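PDB 4B45: tubulin-like protein CetZ2 from Haloferax volcanii, which binds GTP, probably hydrolyses it as a tubulin-like GTPase, and is involved in controlling the shape of the archaeal cell. Local coordinates for residues A[70-75]-A[112-117]; A[52-57]-A[80-85]. All coordinates share one frame; numbering follows the deposited sequence.

Interaction 1: residues A[70-75]-A[112-117]; sequences LGAAVM and APVLAK
Val114 packs between Ala72 and Met75, and the flat groups taking part are backbone peptides, since none of the touching side chains is planar. The carbonyl O of Ala72 lies 4.1 Å from Val114 CG2, and the peptide N of Leu115 is 4.2 Å from CG of Met75. No hydrogen bond crosses. This is helix-to-helix packing within the nucleotide-binding, Rossmann-like domain of the tubulin/FtsZ family: helices 68-85 and 107-120 run the same way, their local axes inclined by 33° with a closest approach of 8.9 Å. The backbones come nearest at Ala72 and Val114.

Val114 points at the other helix and divides its two methyls between two neighbours. With CG1 anti to the backbone N (chi1 178°), that branch reaches Met75, while CG2 goes to Ala72. Met75 leaves its helix toward Val114, and the two side chains slide past each other in opposite directions. CG of Met75 sits 3.7 Å from Val114 CG1; beyond it the thioether chain bends at both chi2 and chi3, bringing the sulfur alongside Leu115. A shift to alanine at Val114 would probably open a gap beside Met75 CG and leave the CB of Ala72 without its methyl partner.

Further along helix 68-85, Glu76 and Gln79 also touch Val114, whereas Met75 turns inward among Ile54 and Val82. On helix 107-120, Pro113 packs instead against helix 140-156. The side chain of Met75 lies about 7 Å from the GTP-binding residue Gly108 and about 9 Å from the bound GTP analogue. At the inner end of the contact, Met75 SD rests 4.3 Å from Leu115 CB.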
ATOM      1  N   LEU A  70      12.011 -15.704 -14.883  1.00 56.19           N
ATOM      2  CA  LEU A  70      11.801 -16.967 -14.189  1.00 53.00           C
ATOM      3  C   LEU A  70      10.695 -16.815 -13.145  1.00 52.80           C
ATOM      4  O   LEU A  70       9.904 -17.737 -12.933  1.00 52.42           O
ATOM      5  CB  LEU A  70      13.101 -17.441 -13.531  1.00 47.57           C
ATOM      6  CG  LEU A  70      13.101 -18.832 -12.898  1.00 49.85           C
ATOM      7  CD1 LEU A  70      12.539 -19.875 -13.865  1.00 51.92           C
ATOM      8  CD2 LEU A  70      14.517 -19.198 -12.475  1.00 49.04           C
ATOM      9  N   GLY A  71      10.639 -15.645 -12.508  1.00 54.87           N
ATOM     10  CA  GLY A  71       9.592 -15.344 -11.538  1.00 48.94           C
ATOM     11  C   GLY A  71       8.204 -15.359 -12.153  1.00 46.33           C
ATOM     12  O   GLY A  71       7.225 -15.782 -11.528  1.00 46.48           O
ATOM     13  N   ALA A  72       8.112 -14.878 -13.387  1.00 42.92           N
ATOM     14  CA  ALA A  72       6.849 -14.855 -14.111  1.00 43.23           C
ATOM     15  C   ALA A  72       6.429 -16.266 -14.568  1.00 47.21           C
ATOM     16  O   ALA A  72       5.272 -16.648 -14.421  1.00 55.38           O
ATOM     17  CB  ALA A  72       6.955 -13.913 -15.313  1.00 37.51           C
ATOM     18  N   ALA A  73       7.375 -17.028 -15.119  1.00 45.94           N
ATOM     19  CA  ALA A  73       7.097 -18.369 -15.665  1.00 46.73           C
ATOM     20  C   ALA A  73       6.584 -19.321 -14.591  1.00 52.09           C
ATOM     21  O   ALA A  73       5.668 -20.113 -14.824  1.00 56.78           O
ATOM     22  CB  ALA A  73       8.348 -18.948 -16.311  1.00 44.98           C
ATOM     23  N   VAL A  74       7.172 -19.235 -13.405  1.00 49.80           N
ATOM     24  CA  VAL A  74       6.779 -20.109 -12.309  1.00 48.92           C
ATOM     25  C   VAL A  74       5.361 -19.784 -11.835  1.00 48.63           C
ATOM     26  O   VAL A  74       4.571 -20.680 -11.528  1.00 50.55           O
ATOM     27  CB  VAL A  74       7.790 -20.017 -11.156  1.00 49.70           C
ATOM     28  CG1 VAL A  74       7.228 -20.635  -9.903  1.00 52.73           C
ATOM     29  CG2 VAL A  74       9.082 -20.693 -11.560  1.00 47.15           C
ATOM     30  N   MET A  75       5.024 -18.500 -11.792  1.00 46.07           N
ATOM     31  CA  MET A  75       3.670 -18.104 -11.431  1.00 43.23           C
ATOM     32  C   MET A  75       2.668 -18.521 -12.516  1.00 41.74           C
ATOM     33  O   MET A  75       1.516 -18.830 -12.219  1.00 47.71           O
ATOM     34  CB  MET A  75       3.600 -16.591 -11.169  1.00 44.38           C
ATOM     35  CG  MET A  75       2.232 -16.092 -10.716  1.00 41.74           C
ATOM     36  SD  MET A  75       1.843 -16.657  -9.051  1.00 48.50           S
ATOM     37  CE  MET A  75       2.932 -15.596  -8.083  1.00 37.34           C
ATOM     38  N   ALA A 112       3.901 -10.922  -9.585  1.00 47.33           N
ATOM     39  CA  ALA A 112       2.808 -10.017  -9.222  1.00 43.74           C
ATOM     40  C   ALA A 112       1.895  -9.675 -10.398  1.00 46.59           C
ATOM     41  O   ALA A 112       0.678  -9.790 -10.278  1.00 47.56           O
ATOM     42  CB  ALA A 112       3.327  -8.741  -8.529  1.00 43.36           C
ATOM     43  N   PRO A 113       2.472  -9.266 -11.548  1.00 48.03           N
ATOM     44  CA  PRO A 113       1.591  -8.883 -12.656  1.00 44.06           C
ATOM     45  C   PRO A 113       0.780 -10.071 -13.140  1.00 49.44           C
ATOM     46  O   PRO A 113      -0.399  -9.933 -13.471  1.00 43.82           O
ATOM     47  CB  PRO A 113       2.574  -8.479 -13.758  1.00 49.16           C
ATOM     48  CG  PRO A 113       3.846  -8.162 -13.048  1.00 54.09           C
ATOM     49  CD  PRO A 113       3.893  -9.092 -11.894  1.00 45.44           C
ATOM     50  N   VAL A 114       1.429 -11.233 -13.192  1.00 46.76           N
ATOM     51  CA  VAL A 114       0.772 -12.456 -13.615  1.00 49.69           C
ATOM     52  C   VAL A 114      -0.435 -12.788 -12.731  1.00 46.66           C
ATOM     53  O   VAL A 114      -1.523 -13.051 -13.227  1.00 47.11           O
ATOM     54  CB  VAL A 114       1.774 -13.616 -13.633  1.00 50.28           C
ATOM     55  CG1 VAL A 114       1.087 -14.910 -14.021  1.00 47.07           C
ATOM     56  CG2 VAL A 114       2.908 -13.291 -14.594  1.00 46.62           C
ATOM     57  N   LEU A 115      -0.237 -12.767 -11.419  1.00 40.35           N
ATOM     58  CA  LEU A 115      -1.323 -13.050 -10.493  1.00 49.24           C
ATOM     59  C   LEU A 115      -2.402 -11.946 -10.526  1.00 51.27           C
ATOM     60  O   LEU A 115      -3.615 -12.224 -10.439  1.00 48.88           O
ATOM     61  CB  LEU A 115      -0.757 -13.231  -9.086  1.00 53.53           C
ATOM     62  CG  LEU A 115      -1.703 -13.754  -8.017  1.00 59.01           C
ATOM     63  CD1 LEU A 115      -2.305 -15.051  -8.494  1.00 55.94           C
ATOM     64  CD2 LEU A 115      -0.964 -13.940  -6.693  1.00 56.00           C
ATOM     65  N   ALA A 116      -1.972 -10.698 -10.677  1.00 44.93           N
ATOM     66  CA  ALA A 116      -2.925  -9.590 -10.736  1.00 51.30           C
ATOM     67  C   ALA A 116      -3.818  -9.741 -11.958  1.00 54.91           C
ATOM     68  O   ALA A 116      -5.036  -9.609 -11.866  1.00 54.47           O
ATOM     69  CB  ALA A 116      -2.211  -8.248 -10.761  1.00 44.04           C
ATOM     70  N   LYS A 117      -3.202 -10.034 -13.098  1.00 54.79           N
ATOM     71  CA  LYS A 117      -3.938 -10.201 -14.344  1.00 60.77           C
ATOM     72  C   LYS A 117      -4.855 -11.425 -14.308  1.00 62.50           C
ATOM     73  O   LYS A 117      -5.921 -11.427 -14.913  1.00 55.37           O
ATOM     74  CB  LYS A 117      -2.974 -10.297 -15.526  1.00 57.71           C
ATOM     75  CG  LYS A 117      -3.654 -10.462 -16.864  1.00 63.46           C
ATOM     76  CD  LYS A 117      -2.640 -10.538 -17.989  1.00 74.19           C
ATOM     77  CE  LYS A 117      -3.332 -10.616 -19.344  1.00 81.96           C
ATOM     78  NZ  LYS A 117      -2.357 -10.533 -20.470  1.00 85.77           N
TER

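Interaction 2: residues A[52-57]-A[80-85]; sequences VLIGQD and TEVMSA
Val52 opens the contact by pointing at helix 68-85, where its CG2 meets the CB of Ala85 at 3.7 Å. With CG2 anti to the carbonyl carbon and CG1 anti to the backbone N, it is the CG2 branch that is turned to Ala85. Its backbone meanwhile is hydrogen-bonded to Ala36 and Asn38, tying strand 50-53 to its neighbour 31-38, and the next residue, Leu53, turns to helix 41-45.

Ile54, just past the strand, again faces the helix. Its CG1 occupies the crowded position between the backbone N and the carbonyl carbon (chi1 61°), while CG2 reaches Val82 CG2 at 3.9 Å; the two side chains cross obliquely, methyl against methyl. Val37 of strand 31-38 touches both, so the pair is packed from the sheet as well. Gly55 then turns the chain with a positive phi of 82°, a value that favours glycine, and stands at the N-cap of the short helix 56-59. Its N is hydrogen-bonded to OD2 of Asp78, a polar tie from the turn to helix 68-85.

Apolar side chains from an edge strand and the turn after it, laid against a helix beside the sheet, are the layered alpha/beta packing of the Rossmann-like GTPase domain shared by tubulin and FtsZ.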
ATOM      1  N   VAL A  52       2.164 -20.548   0.461  1.00 46.58           N
ATOM      2  CA  VAL A  52       2.176 -21.427  -0.706  1.00 52.51           C
ATOM      3  C   VAL A  52       3.532 -21.398  -1.388  1.00 48.95           C
ATOM      4  O   VAL A  52       3.985 -20.341  -1.852  1.00 42.20           O
ATOM      5  CB  VAL A  52       1.141 -21.025  -1.769  1.00 51.60           C
ATOM      6  CG1 VAL A  52       1.157 -22.047  -2.903  1.00 46.54           C
ATOM      7  CG2 VAL A  52      -0.240 -20.921  -1.160  1.00 51.14           C
ATOM      8  N   LEU A  53       4.174 -22.561  -1.456  1.00 45.15           N
ATOM      9  CA  LEU A  53       5.463 -22.671  -2.126  1.00 43.05           C
ATOM     10  C   LEU A  53       5.219 -23.130  -3.554  1.00 40.98           C
ATOM     11  O   LEU A  53       4.526 -24.113  -3.793  1.00 49.51           O
ATOM     12  CB  LEU A  53       6.394 -23.634  -1.381  1.00 42.26           C
ATOM     13  CG  LEU A  53       7.849 -23.736  -1.865  1.00 45.24           C
ATOM     14  CD1 LEU A  53       8.632 -22.428  -1.712  1.00 37.97           C
ATOM     15  CD2 LEU A  53       8.589 -24.878  -1.176  1.00 43.79           C
ATOM     16  N   ILE A  54       5.772 -22.395  -4.505  1.00 43.19           N
ATOM     17  CA  ILE A  54       5.651 -22.749  -5.910  1.00 40.75           C
ATOM     18  C   ILE A  54       7.047 -22.877  -6.510  1.00 45.54           C
ATOM     19  O   ILE A  54       8.031 -22.409  -5.927  1.00 39.36           O
ATOM     20  CB  ILE A  54       4.836 -21.689  -6.706  1.00 43.47           C
ATOM     21  CG1 ILE A  54       5.524 -20.319  -6.667  1.00 43.29           C
ATOM     22  CG2 ILE A  54       3.425 -21.558  -6.141  1.00 48.93           C
ATOM     23  CD1 ILE A  54       4.738 -19.218  -7.402  1.00 41.40           C
ATOM     24  N   GLY A  55       7.123 -23.547  -7.658  1.00 48.13           N
ATOM     25  CA  GLY A  55       8.332 -23.587  -8.459  1.00 46.18           C
ATOM     26  C   GLY A  55       9.426 -24.566  -8.096  1.00 42.49           C
ATOM     27  O   GLY A  55      10.500 -24.500  -8.690  1.00 47.28           O
ATOM     28  N   GLN A  56       9.176 -25.459  -7.137  1.00 41.61           N
ATOM     29  CA  GLN A  56      10.195 -26.422  -6.693  1.00 47.30           C
ATOM     30  C   GLN A  56      10.773 -27.273  -7.818  1.00 48.89           C
ATOM     31  O   GLN A  56      11.930 -27.685  -7.755  1.00 50.89           O
ATOM     32  CB  GLN A  56       9.665 -27.345  -5.593  1.00 49.56           C
ATOM     33  CG  GLN A  56       9.075 -26.604  -4.408  1.00 54.32           C
ATOM     34  CD  GLN A  56       7.584 -26.439  -4.551  1.00 54.11           C
ATOM     35  OE1 GLN A  56       7.105 -25.915  -5.559  1.00 48.67           O
ATOM     36  NE2 GLN A  56       6.835 -26.921  -3.565  1.00 55.81           N
ATOM     37  N   ASP A  57       9.973 -27.530  -8.845  1.00 51.15           N
ATOM     38  CA  ASP A  57      10.440 -28.328  -9.974  1.00 49.95           C
ATOM     39  C   ASP A  57      11.437 -27.557 -10.826  1.00 48.85           C
ATOM     40  O   ASP A  57      12.115 -28.145 -11.650  1.00 46.53           O
ATOM     41  CB  ASP A  57       9.258 -28.765 -10.842  1.00 51.11           C
ATOM     42  CG  ASP A  57       8.499 -27.591 -11.417  1.00 51.90           C
ATOM     43  OD1 ASP A  57       8.178 -26.652 -10.654  1.00 52.81           O
ATOM     44  OD2 ASP A  57       8.236 -27.599 -12.640  1.00 52.30           O
ATOM     45  N   THR A  80      -2.688 -22.087 -10.614  1.00 57.12           N
ATOM     46  CA  THR A  80      -3.846 -22.846 -10.144  1.00 51.05           C
ATOM     47  C   THR A  80      -3.703 -23.152  -8.652  1.00 51.58           C
ATOM     48  O   THR A  80      -4.618 -22.896  -7.875  1.00 56.65           O
ATOM     49  CB  THR A  80      -4.054 -24.136 -10.951  1.00 61.72           C
ATOM     50  OG1 THR A  80      -4.090 -23.821 -12.350  1.00 68.98           O
ATOM     51  CG2 THR A  80      -5.376 -24.834 -10.553  1.00 57.93           C
ATOM     52  N   GLU A  81      -2.538 -23.654  -8.250  1.00 47.95           N
ATOM     53  CA  GLU A  81      -2.258 -23.899  -6.835  1.00 50.72           C
ATOM     54  C   GLU A  81      -2.364 -22.609  -6.011  1.00 57.83           C
ATOM     55  O   GLU A  81      -2.850 -22.624  -4.880  1.00 54.59           O
ATOM     56  CB  GLU A  81      -0.872 -24.545  -6.655  1.00 58.98           C
ATOM     57  CG  GLU A  81      -0.722 -25.937  -7.284  1.00 64.61           C
ATOM     58  CD  GLU A  81      -0.634 -25.907  -8.808  1.00 76.45           C
ATOM     59  OE1 GLU A  81      -0.641 -24.803  -9.390  1.00 83.25           O
ATOM     60  OE2 GLU A  81      -0.563 -26.990  -9.431  1.00 78.39           O
ATOM     61  N   VAL A  82      -1.911 -21.495  -6.583  1.00 60.16           N
ATOM     62  CA  VAL A  82      -2.079 -20.197  -5.937  1.00 58.17           C
ATOM     63  C   VAL A  82      -3.559 -19.819  -5.819  1.00 54.26           C
ATOM     64  O   VAL A  82      -4.049 -19.580  -4.709  1.00 47.44           O
ATOM     65  CB  VAL A  82      -1.297 -19.079  -6.659  1.00 57.59           C
ATOM     66  CG1 VAL A  82      -1.463 -17.760  -5.924  1.00 62.43           C
ATOM     67  CG2 VAL A  82       0.182 -19.448  -6.767  1.00 55.46           C
ATOM     68  N   MET A  83      -4.268 -19.787  -6.953  1.00 56.25           N
ATOM     69  CA  MET A  83      -5.705 -19.478  -6.974  1.00 59.79           C
ATOM     70  C   MET A  83      -6.513 -20.370  -6.027  1.00 62.76           C
ATOM     71  O   MET A  83      -7.552 -19.954  -5.503  1.00 62.53           O
ATOM     72  CB  MET A  83      -6.291 -19.629  -8.389  1.00 63.59           C
ATOM     73  CG  MET A  83      -5.622 -18.811  -9.485  1.00 64.66           C
ATOM     74  SD  MET A  83      -5.904 -17.039  -9.421  1.00 80.21           S
ATOM     75  CE  MET A  83      -7.632 -16.957  -9.892  1.00114.10           C
ATOM     76  N   SER A  84      -6.048 -21.601  -5.826  1.00 64.88           N
ATOM     77  CA  SER A  84      -6.777 -22.567  -5.001  1.00 65.74           C
ATOM     78  C   SER A  84      -6.573 -22.338  -3.514  1.00 65.16           C
ATOM     79  O   SER A  84      -7.393 -22.756  -2.697  1.00 66.69           O
ATOM     80  CB  SER A  84      -6.391 -23.994  -5.369  1.00 65.30           C
ATOM     81  OG  SER A  84      -6.840 -24.280  -6.680  1.00 76.20           O
ATOM     82  N   ALA A  85      -5.475 -21.680  -3.161  1.00 60.46           N
ATOM     83  CA  ALA A  85      -5.300 -21.226  -1.793  1.00 64.38           C
ATOM     84  C   ALA A  85      -6.355 -20.154  -1.505  1.00 70.68           C
ATOM     85  O   ALA A  85      -6.831 -20.024  -0.381  1.00 65.39           O
ATOM     86  CB  ALA A  85      -3.890 -20.679  -1.578  1.00 55.92           C
TER

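In the fold
Helix 68-85 serves both contacts: residues 70-75 in interaction 1, residues 80-85 in interaction 2. Along the chain the segments alternate, 52-57, 70-75, 80-85, 112-117, and the two centres lie 11 Å apart. The contacts merge into one apolar cluster: Val82 CG2 sits 4.0 Å from Met75 SD, Val82 CG1 3.8 Å from Leu115 CD1, and Val74 CG1 3.7 Å from Ile54 CG1. Helix 68-85 thus joins the edge strand 50-53 to helix 107-120, whose first residues, Ser107 and Gly108, bind GTP. Both contacts lie in the GTPase domain, their nearest side chains about 9 to 10 Å from the nucleotide, which they do not touch.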